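Local coordinates for transferrin (Manduca sexta, PDB 6WB6), which binds a single ferric ion together with carbonate and transports iron as a secreted, glycosylated insect transferrin, at residues A[250-254]-A[265-269]; A[366-370]-A[381-385]; A[460-464]-A[501-505]. All blocks are in the same frame, centred on the assembly; numbering follows the deposited sequence.

Contact 1 of 3, residues A[250-254]-A[265-269]; sequences RYLCV and ACSWA. With NAG (2-acetamido-2-deoxy-beta-D-glucopyranose), chain C.
Two first torsions bring the sulfurs of Cys-253 and Cys-266 together. SG of Cys-253 lies anti to its carbonyl carbon (chi1 -48°), while SG of Cys-266 sits between its backbone N and carbonyl carbon (chi1 53°). The disulfide joins them, SG to SG, at 2.0 Å, and its chi3 of -78° gives it a left-handed twist. It ties the chain just past strand 249-252 to the loop that precedes strand 269-271.

Apolar contacts flank the bridge. The methyl CB of Ala-265 lies over one face of the Tyr-251 ring, 3.7 Å from the ring centroid. This is a CH-pi contact, offset toward the CE2 side, where CE2 of Tyr-251 and CB of Ala-265 are 3.4 Å apart. CB of Tyr-251 also packs on SG of Cys-266. Farther along, CG2 of Val-254 meets CB of Trp-268 at 3.6 Å, and the two side chains cross at about a right angle.

No direct hydrogen bond joins the segments. A water lies between Leu-252 O, at 2.7 Å, and Cys-266 O, at 2.6 Å. O7 of the N-acetylglucosamine lies 3.3 Å from CA of Ala-269. Trp-268 O accepts a bond from ND2 of Asn-337, the probable glycosylation site.

Strand 249-252 pairs with strand 90-97, which also pairs with strand 269-271. The Tyr-251 side chain touches helix 223-229. Trp-268 packs on Ile-126 and Met-130 of helix 121-131, about 6 Å, side chain to side chain, from Val-122, which lines the carbonate pocket.

Contact 2 of 3, residues A[366-370]-A[381-385]; sequences CRAMS and ILDCV
Leu-382 and Cys-384 of strand 381-386 meet helix 360-375 in a beta-alpha-beta crossover that starts from strand 352-357. The two strands are parallel neighbours. The helix runs back over the second strand, with segment axes 7.8 Å apart and 168° between their directions.

Leu-382 is the first residue along the strand with a substantial contact to the helix segment. Its CD2 branch reaches the helix backbone, 3.8 Å from Cys-366 O, and also touches CG and CE of Met-369. Its carbonyl O accepts a hydrogen bond of 2.6 Å from OG of Ser-370. The donor lies in the carbonyl plane, on a lone pair. With OG anti to the Ser-370 backbone N (chi1 167°), the hydroxyl is carried off the helix to that oxygen. With an alanine in place of Ser-370, Leu-382 O would probably lose its hydroxyl partner, and with it the direct polar tie from helix to strand. The same pair is also joined through a water, which accepts from Leu-382 N at 2.6 Å and donates to Ser-370 O.

Asp-383 turns its CB away, but its carbonyl O lies near SG of Cys-366. Cys-384 then points back at the helix. Its SG bonds to SG of Cys-366 at 2.0 Å, with chi3 -89°, and this disulfide covalently joins helix to strand. Both cysteines are buried, and SG of Cys-384 is 3.4 Å from Arg-367 N.

A second water completes the seam. It lies in the plane of the Arg-367 guanidinium, at its edge, accepts from Arg-367 NE at 2.9 Å, and donates to Cys-384 O at 2.7 Å.

Contact 3 of 3, residues A[460-464]-A[501-505]; sequences CHSSY and CLPGV
The imidazole of His-461 has Leu-502 CB over one face. CD1 of Leu-502 touches the root of the same side chain, 3.4 Å from His-461 CB. The ring also meets that of Phe-543, with planes at about 40°. Tyr-464 receives Leu-502 differently: CD2 of Leu-502 lies at the ring edge, in its plane, 3.9 Å from Tyr-464 CD2. Leu-502 thus wedges between the two rings with separate branches.

The backbones are joined at two points. His-461 N donates to Cys-501 O at 2.9 Å, where strand 458-461 runs parallel to strand 499-501. Farther on, Tyr-464 N donates to Pro-503 O, also at 2.9 Å. Pro-503 and Gly-504 are the middle residues of a type II beta turn, closed by Val-505 N and Leu-502 O. Gly-504 has a positive phi (89°), as its place in that turn requires.

Cys-460 and Cys-501 form disulfides elsewhere, with Cys-533 and Cys-524 respectively. Both imidazole nitrogens of His-461 have partners: ND1 bonds Gly-469 O, and NE2 bonds OG of Ser-459. Because a carbonyl can only accept, ND1 probably carries a proton. Gripped at both nitrogens, the ring is probably fixed in its rotation.

In the fold
The contacts follow one another along the chain, each closing before the next opens. Contact 1 belongs to the first transferrin-like half, contacts 2 and 3 to the second. Contact 2 lies nearest the middle, its centre about 36 Å from that of contact 1 and about 40 Å from that of contact 3. Contacts 1 and 3 lie on opposite sides of the chain's centre, their centres about 70 Å apart. Each involves a mixed sheet, one built on strand 90-97, the other holding strand 437-443. Contact 2 uses the separate two-stranded parallel sheet. In contact 1 the side chain of Trp-268 is about 12 Å from the bound ferric ion. All three hold disulfide cysteines, in both halves.

Contact 1 of 3, residues A[250-254]-A[265-269]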
# COMPACT_ATOMS: atom_id res chain seq x y z
N ARG A 250 30.56 7.15 -21.11
CA ARG A 250 31.42 6.59 -20.09
C ARG A 250 30.61 6.33 -18.83
O ARG A 250 29.65 7.04 -18.53
CB ARG A 250 32.58 7.53 -19.75
CG ARG A 250 33.52 7.88 -20.92
CD ARG A 250 34.61 6.84 -21.15
NE ARG A 250 35.61 7.34 -22.08
CZ ARG A 250 35.47 7.36 -23.41
NH1 ARG A 250 34.37 6.91 -23.98
NH2 ARG A 250 36.44 7.84 -24.16
N TYR A 251 31.00 5.31 -18.08
CA TYR A 251 30.55 5.23 -16.71
C TYR A 251 31.32 6.28 -15.93
O TYR A 251 32.50 6.52 -16.19
CB TYR A 251 30.79 3.86 -16.11
CG TYR A 251 30.15 2.71 -16.80
CD1 TYR A 251 28.77 2.58 -16.88
CD2 TYR A 251 30.92 1.70 -17.33
CE1 TYR A 251 28.19 1.50 -17.51
CE2 TYR A 251 30.37 0.62 -17.95
CZ TYR A 251 29.01 0.52 -18.04
OH TYR A 251 28.48 -0.58 -18.67
N LEU A 252 30.66 6.89 -14.96
CA LEU A 252 31.33 7.72 -13.98
C LEU A 252 31.47 6.89 -12.70
O LEU A 252 30.47 6.37 -12.18
CB LEU A 252 30.54 9.00 -13.74
CG LEU A 252 31.09 9.94 -12.66
CD1 LEU A 252 32.39 10.60 -13.09
CD2 LEU A 252 30.05 11.02 -12.30
N CYS A 253 32.71 6.72 -12.24
CA CYS A 253 33.02 5.89 -11.08
C CYS A 253 33.04 6.73 -9.80
O CYS A 253 33.20 7.95 -9.83
CB CYS A 253 34.35 5.18 -11.29
SG CYS A 253 34.51 4.37 -12.91
N VAL A 254 32.86 6.05 -8.65
CA VAL A 254 32.91 6.79 -7.38
C VAL A 254 34.23 7.53 -7.25
O VAL A 254 34.30 8.61 -6.66
CB VAL A 254 32.68 5.85 -6.17
CG1 VAL A 254 32.69 6.66 -4.84
CG2 VAL A 254 31.37 5.12 -6.31
N ALA A 265 32.10 -2.48 -15.79
CA ALA A 265 31.50 -1.27 -15.23
C ALA A 265 32.00 -1.02 -13.81
O ALA A 265 32.24 -1.95 -13.05
CB ALA A 265 29.97 -1.39 -15.25
N CYS A 266 32.20 0.25 -13.47
CA CYS A 266 32.34 0.67 -12.09
C CYS A 266 30.95 1.04 -11.59
O CYS A 266 30.23 1.81 -12.25
CB CYS A 266 33.27 1.86 -11.95
SG CYS A 266 32.82 3.24 -13.01
N SER A 267 30.60 0.51 -10.42
CA SER A 267 29.23 0.52 -9.91
C SER A 267 29.28 0.77 -8.41
O SER A 267 30.04 0.11 -7.71
CB SER A 267 28.52 -0.80 -10.21
OG SER A 267 27.31 -0.92 -9.48
N TRP A 268 28.50 1.73 -7.93
CA TRP A 268 28.53 2.03 -6.51
C TRP A 268 27.65 1.11 -5.68
O TRP A 268 27.84 1.01 -4.46
CB TRP A 268 28.13 3.49 -6.24
CG TRP A 268 26.98 4.09 -7.01
CD1 TRP A 268 26.09 3.45 -7.82
CD2 TRP A 268 26.62 5.48 -7.03
NE1 TRP A 268 25.20 4.35 -8.34
CE2 TRP A 268 25.50 5.60 -7.87
CE3 TRP A 268 27.13 6.62 -6.41
CZ2 TRP A 268 24.89 6.82 -8.11
CZ3 TRP A 268 26.52 7.82 -6.65
CH2 TRP A 268 25.41 7.92 -7.50
N ALA A 269 26.67 0.43 -6.29
CA ALA A 269 25.88 -0.55 -5.57
C ALA A 269 25.18 -1.44 -6.57
O ALA A 269 25.02 -1.08 -7.74
CB ALA A 269 24.87 0.12 -4.64
C1 NAG C . 30.56 -0.69 -2.67
C2 NAG C . 31.10 -1.04 -4.05
C3 NAG C . 32.60 -0.79 -4.22
C4 NAG C . 33.07 0.52 -3.57
C5 NAG C . 32.37 0.80 -2.24
C6 NAG C . 32.58 2.24 -1.86
C7 NAG C . 29.72 -2.81 -5.05
C8 NAG C . 29.70 -4.28 -5.34
N2 NAG C . 30.78 -2.42 -4.34
O3 NAG C . 32.84 -0.75 -5.63
O4 NAG C . 34.46 0.47 -3.21
O5 NAG C . 30.96 0.62 -2.31
O6 NAG C . 32.07 3.01 -2.94
O7 NAG C . 28.85 -2.06 -5.47
O HOH W 1 29.04 4.08 -12.65

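Contact 2 of 3, residues A[366-370]-A[381-385]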
# COMPACT_ATOMS: atom_id res chain seq x y z
N CYS A 366 1.38 -4.20 14.42
CA CYS A 366 2.00 -2.93 14.06
C CYS A 366 3.52 -3.05 14.00
O CYS A 366 4.17 -2.46 13.12
CB CYS A 366 1.58 -1.87 15.08
SG CYS A 366 2.31 -0.27 14.82
N ARG A 367 4.11 -3.84 14.89
CA ARG A 367 5.56 -4.00 14.88
C ARG A 367 6.03 -4.82 13.69
O ARG A 367 7.10 -4.54 13.13
CB ARG A 367 6.04 -4.63 16.18
CG ARG A 367 6.01 -3.62 17.33
CD ARG A 367 6.46 -4.25 18.66
NE ARG A 367 6.52 -3.24 19.72
CZ ARG A 367 6.41 -3.50 21.01
NH1 ARG A 367 6.24 -4.75 21.43
NH2 ARG A 367 6.47 -2.50 21.89
N ALA A 368 5.30 -5.88 13.32
CA ALA A 368 5.68 -6.65 12.14
C ALA A 368 5.48 -5.82 10.89
O ALA A 368 6.32 -5.83 9.98
CB ALA A 368 4.87 -7.96 12.07
N MET A 369 4.41 -5.03 10.85
CA MET A 369 4.19 -4.10 9.76
C MET A 369 5.28 -3.03 9.69
O MET A 369 5.71 -2.64 8.60
CB MET A 369 2.82 -3.46 9.92
CG MET A 369 2.41 -2.53 8.83
SD MET A 369 0.64 -2.30 8.87
CE MET A 369 0.40 -1.85 10.58
N SER A 370 5.75 -2.54 10.84
CA SER A 370 6.79 -1.52 10.82
C SER A 370 8.08 -2.06 10.23
O SER A 370 8.73 -1.37 9.44
CB SER A 370 7.09 -1.00 12.22
OG SER A 370 8.27 -0.27 12.18
N ILE A 381 9.40 6.02 9.28
CA ILE A 381 9.43 4.79 10.05
C ILE A 381 8.18 4.72 10.90
O ILE A 381 7.78 5.71 11.52
CB ILE A 381 10.69 4.74 10.94
CG1 ILE A 381 11.93 4.66 10.06
CG2 ILE A 381 10.65 3.57 11.92
CD1 ILE A 381 13.16 5.27 10.71
N LEU A 382 7.58 3.54 10.94
CA LEU A 382 6.38 3.34 11.73
C LEU A 382 6.77 2.92 13.14
O LEU A 382 7.49 1.94 13.34
CB LEU A 382 5.47 2.31 11.06
CG LEU A 382 4.17 1.94 11.76
CD1 LEU A 382 3.19 3.08 11.74
CD2 LEU A 382 3.59 0.72 11.08
N ASP A 383 6.30 3.66 14.12
CA ASP A 383 6.42 3.21 15.49
C ASP A 383 5.04 2.85 16.01
O ASP A 383 4.02 3.24 15.44
CB ASP A 383 7.10 4.25 16.36
CG ASP A 383 7.51 3.72 17.70
OD1 ASP A 383 7.32 2.50 17.94
OD2 ASP A 383 8.03 4.51 18.51
N CYS A 384 5.03 2.04 17.06
CA CYS A 384 3.82 1.45 17.61
C CYS A 384 3.72 1.79 19.09
O CYS A 384 4.67 1.55 19.85
CB CYS A 384 3.85 -0.07 17.39
SG CYS A 384 4.14 -0.53 15.65
N VAL A 385 2.59 2.35 19.48
CA VAL A 385 2.36 2.79 20.85
C VAL A 385 1.00 2.28 21.31
O VAL A 385 0.01 2.39 20.58
CB VAL A 385 2.43 4.32 20.97
CG1 VAL A 385 1.92 4.77 22.33
CG2 VAL A 385 3.86 4.78 20.75
O HOH W 2 6.51 -0.40 19.27
O HOH W 3 8.52 1.53 9.50

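Contact 3 of 3, residues A[460-464]-A[501-505]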
# COMPACT_ATOMS: atom_id res chain seq x y z
N CYS A 460 -38.39 1.35 6.58
CA CYS A 460 -37.65 0.24 7.16
C CYS A 460 -36.23 0.72 7.36
O CYS A 460 -35.72 1.47 6.52
CB CYS A 460 -37.67 -1.00 6.25
SG CYS A 460 -39.29 -1.55 5.73
N HIS A 461 -35.60 0.32 8.46
CA HIS A 461 -34.27 0.80 8.76
C HIS A 461 -33.38 -0.35 9.20
O HIS A 461 -33.85 -1.32 9.78
CB HIS A 461 -34.25 1.84 9.90
CG HIS A 461 -35.01 3.10 9.62
ND1 HIS A 461 -34.42 4.35 9.69
CD2 HIS A 461 -36.32 3.32 9.36
CE1 HIS A 461 -35.33 5.27 9.45
NE2 HIS A 461 -36.49 4.68 9.25
N SER A 462 -32.09 -0.21 8.92
CA SER A 462 -31.10 -0.88 9.74
C SER A 462 -31.25 -0.43 11.19
O SER A 462 -31.97 0.53 11.51
CB SER A 462 -29.69 -0.57 9.27
OG SER A 462 -29.43 -1.18 8.05
N SER A 463 -30.52 -1.11 12.07
CA SER A 463 -30.69 -0.91 13.50
C SER A 463 -30.36 0.53 13.91
O SER A 463 -29.41 1.14 13.42
CB SER A 463 -29.79 -1.88 14.27
OG SER A 463 -29.73 -1.51 15.64
N TYR A 464 -31.16 1.05 14.83
CA TYR A 464 -30.95 2.36 15.44
C TYR A 464 -29.49 2.63 15.80
O TYR A 464 -29.07 3.79 15.87
CB TYR A 464 -31.83 2.48 16.69
CG TYR A 464 -31.67 3.77 17.46
CD1 TYR A 464 -30.69 3.90 18.42
CD2 TYR A 464 -32.50 4.86 17.23
CE1 TYR A 464 -30.54 5.08 19.14
CE2 TYR A 464 -32.35 6.05 17.94
CZ TYR A 464 -31.37 6.14 18.89
OH TYR A 464 -31.20 7.29 19.61
N CYS A 501 -39.94 0.54 11.09
CA CYS A 501 -39.18 -0.47 11.81
C CYS A 501 -37.75 0.04 11.92
O CYS A 501 -37.00 0.01 10.94
CB CYS A 501 -39.20 -1.83 11.11
SG CYS A 501 -38.25 -3.02 12.14
N LEU A 502 -37.39 0.49 13.12
CA LEU A 502 -36.05 0.97 13.44
C LEU A 502 -35.59 0.17 14.65
O LEU A 502 -35.74 0.61 15.81
CB LEU A 502 -36.07 2.48 13.67
CG LEU A 502 -34.77 3.21 14.04
CD1 LEU A 502 -33.71 3.14 12.96
CD2 LEU A 502 -35.10 4.66 14.37
N PRO A 503 -35.04 -1.02 14.43
CA PRO A 503 -34.75 -1.93 15.55
C PRO A 503 -33.95 -1.27 16.66
O PRO A 503 -32.92 -0.63 16.43
CB PRO A 503 -33.95 -3.06 14.89
CG PRO A 503 -34.37 -3.04 13.45
CD PRO A 503 -34.75 -1.62 13.12
N GLY A 504 -34.42 -1.44 17.89
CA GLY A 504 -33.72 -0.91 19.03
C GLY A 504 -34.09 0.50 19.42
O GLY A 504 -33.56 1.01 20.41
N VAL A 505 -35.00 1.15 18.68
CA VAL A 505 -35.38 2.51 19.03
C VAL A 505 -35.98 2.57 20.43
O VAL A 505 -36.07 3.66 21.01
CB VAL A 505 -36.34 3.07 17.95
CG1 VAL A 505 -37.57 2.19 17.82
CG2 VAL A 505 -36.74 4.54 18.27